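Local structure of lipocalin (Argas monolakensis, 3BRN) at residues R30-P35 against D112-L117. The protein binds serotonin in the pocket of its lipocalin barrel and probably acts in the soft tick as a biogenic amine-binding protein. Sequence-based numbering, arbitrary orientation.
Sequences RKTTKP and DGNYEL
Leu117 lies alongside Arg30 and Lys31, and one methyl does the touching: its CD2 sits 4.1 Å from Arg30 CG and 4.1 Å from Lys31 CD. Two neighbouring residues can share this leucine because Arg30 and Lys31 form a classic beta bulge opposite it. Both of their amides point at the leucine carbonyl, Arg30 N to Leu117 O at 2.8 Å and Lys31 N to Leu117 O at a longer 3.3 Å. In return Leu117 N gives Lys31 O a nearly straight bond (173°). Lys31 runs on to a salt bridge with Asp133 of helix 131-140, which also covers Leu117, while the Arg30 guanidinium bonds Tyr129 and His147. The pairing is antiparallel and joins strands 26-32 and 115-120, closing the lipocalin barrel between its first strand and its last long one. Past the strand end Thr33 takes over with its side chain: OG1, held between its own N and carbonyl carbon (chi1 59°), accepts from Tyr115 N at 2.8 Å, while Thr33 N bonds Tyr115 O. On the face shared by Thr32 and Glu116, Thr32 OG1 accepts from Lys34 N, an ST turn just where the strand ends. A water 2.6 Å from Thr32 OG1 donates to Glu116 OE2, which Asn114 ND2 also grips, from the anti side and tilted out of the carboxylate plane. Trp118 NE1, of the serotonin pocket, bonds OE1, so both carboxylate oxygens are held, the side chain about 5 Å from the bound serotonin. Lys34 rests CB against Asn114 CG, and its extended chain reaches a salt bridge from NZ to Asp112 OD2 (3.2 Å), above the carboxylate plane.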
# COMPACT_ATOMS: atom_id res chain seq x y z
N ARG A 30 1.89 5.16 4.07
CA ARG A 30 1.63 6.24 5.02
C ARG A 30 2.17 5.94 6.41
O ARG A 30 2.75 6.82 7.06
CB ARG A 30 0.13 6.55 5.06
CG ARG A 30 -0.29 7.63 6.07
CD ARG A 30 0.39 8.99 5.82
NE ARG A 30 0.04 9.96 6.87
CZ ARG A 30 0.55 9.96 8.10
NH1 ARG A 30 1.47 9.08 8.45
NH2 ARG A 30 0.15 10.87 8.97
N LYS A 31 1.87 4.76 6.94
CA LYS A 31 2.38 4.36 8.26
C LYS A 31 2.78 2.90 8.20
O LYS A 31 2.09 2.12 7.56
CB LYS A 31 1.30 4.51 9.34
CG LYS A 31 0.67 5.90 9.47
CD LYS A 31 -0.31 5.95 10.62
CE LYS A 31 -1.00 7.31 10.72
NZ LYS A 31 -2.29 7.21 11.44
N THR A 32 3.76 2.51 9.02
CA THR A 32 4.15 1.10 9.12
C THR A 32 4.67 0.80 10.53
O THR A 32 5.10 1.71 11.25
CB THR A 32 5.21 0.72 8.03
OG1 THR A 32 5.60 -0.65 8.19
CG2 THR A 32 6.46 1.60 8.12
N THR A 33 4.54 -0.46 10.96
CA THR A 33 5.16 -0.89 12.21
C THR A 33 6.59 -1.40 11.96
O THR A 33 7.24 -1.88 12.89
CB THR A 33 4.34 -2.00 12.93
OG1 THR A 33 4.19 -3.13 12.05
CG2 THR A 33 2.94 -1.45 13.32
N LYS A 34 7.04 -1.38 10.71
CA LYS A 34 8.43 -1.74 10.46
C LYS A 34 9.29 -0.47 10.41
O LYS A 34 8.98 0.46 9.66
CB LYS A 34 8.55 -2.51 9.13
CG LYS A 34 9.99 -2.70 8.64
CD LYS A 34 10.02 -3.58 7.39
CE LYS A 34 11.33 -3.42 6.62
NZ LYS A 34 11.31 -4.17 5.32
N PRO A 35 10.38 -0.43 11.20
CA PRO A 35 11.28 0.72 11.20
C PRO A 35 12.28 0.67 10.03
O PRO A 35 12.47 -0.39 9.42
CB PRO A 35 12.02 0.57 12.53
CG PRO A 35 12.08 -0.91 12.74
CD PRO A 35 10.82 -1.48 12.14
N ASP A 112 7.29 -9.10 5.93
CA ASP A 112 8.04 -9.32 7.17
C ASP A 112 7.15 -9.53 8.40
O ASP A 112 7.66 -9.80 9.49
CB ASP A 112 8.99 -8.15 7.45
CG ASP A 112 10.14 -8.08 6.45
OD1 ASP A 112 10.23 -8.95 5.54
OD2 ASP A 112 10.95 -7.13 6.55
N GLY A 113 5.84 -9.40 8.23
CA GLY A 113 4.87 -9.58 9.32
C GLY A 113 4.43 -8.27 9.95
O GLY A 113 3.61 -8.26 10.87
N ASN A 114 4.99 -7.19 9.52
CA ASN A 114 4.62 -5.88 9.97
C ASN A 114 3.26 -5.42 9.43
O ASN A 114 2.78 -5.96 8.50
CB ASN A 114 5.70 -4.92 9.53
CG ASN A 114 5.83 -4.85 8.05
OD1 ASN A 114 6.26 -5.77 7.43
ND2 ASN A 114 5.39 -3.79 7.50
N TYR A 115 2.67 -4.41 10.05
CA TYR A 115 1.46 -3.82 9.55
C TYR A 115 1.68 -2.52 8.82
O TYR A 115 2.54 -1.79 9.16
CB TYR A 115 0.42 -3.67 10.66
CG TYR A 115 0.11 -4.98 11.31
CD1 TYR A 115 -0.61 -5.91 10.65
CD2 TYR A 115 0.61 -5.30 12.54
CE1 TYR A 115 -0.86 -7.10 11.19
CE2 TYR A 115 0.36 -6.50 13.10
CZ TYR A 115 -0.38 -7.40 12.42
OH TYR A 115 -0.66 -8.61 12.90
N GLU A 116 0.83 -2.24 7.86
CA GLU A 116 1.05 -1.12 6.94
C GLU A 116 -0.25 -0.42 6.60
O GLU A 116 -1.26 -1.08 6.31
CB GLU A 116 1.66 -1.64 5.63
CG GLU A 116 3.04 -2.27 5.82
CD GLU A 116 3.61 -2.83 4.52
OE1 GLU A 116 2.85 -2.95 3.53
OE2 GLU A 116 4.80 -3.24 4.53
N LEU A 117 -0.19 0.89 6.52
CA LEU A 117 -1.31 1.66 6.00
C LEU A 117 -0.85 2.32 4.70
O LEU A 117 0.09 3.12 4.72
CB LEU A 117 -1.72 2.73 7.01
CG LEU A 117 -2.76 3.77 6.55
CD1 LEU A 117 -4.09 3.11 6.25
CD2 LEU A 117 -2.92 4.83 7.64
O HOH W 1 6.56 -1.43 5.86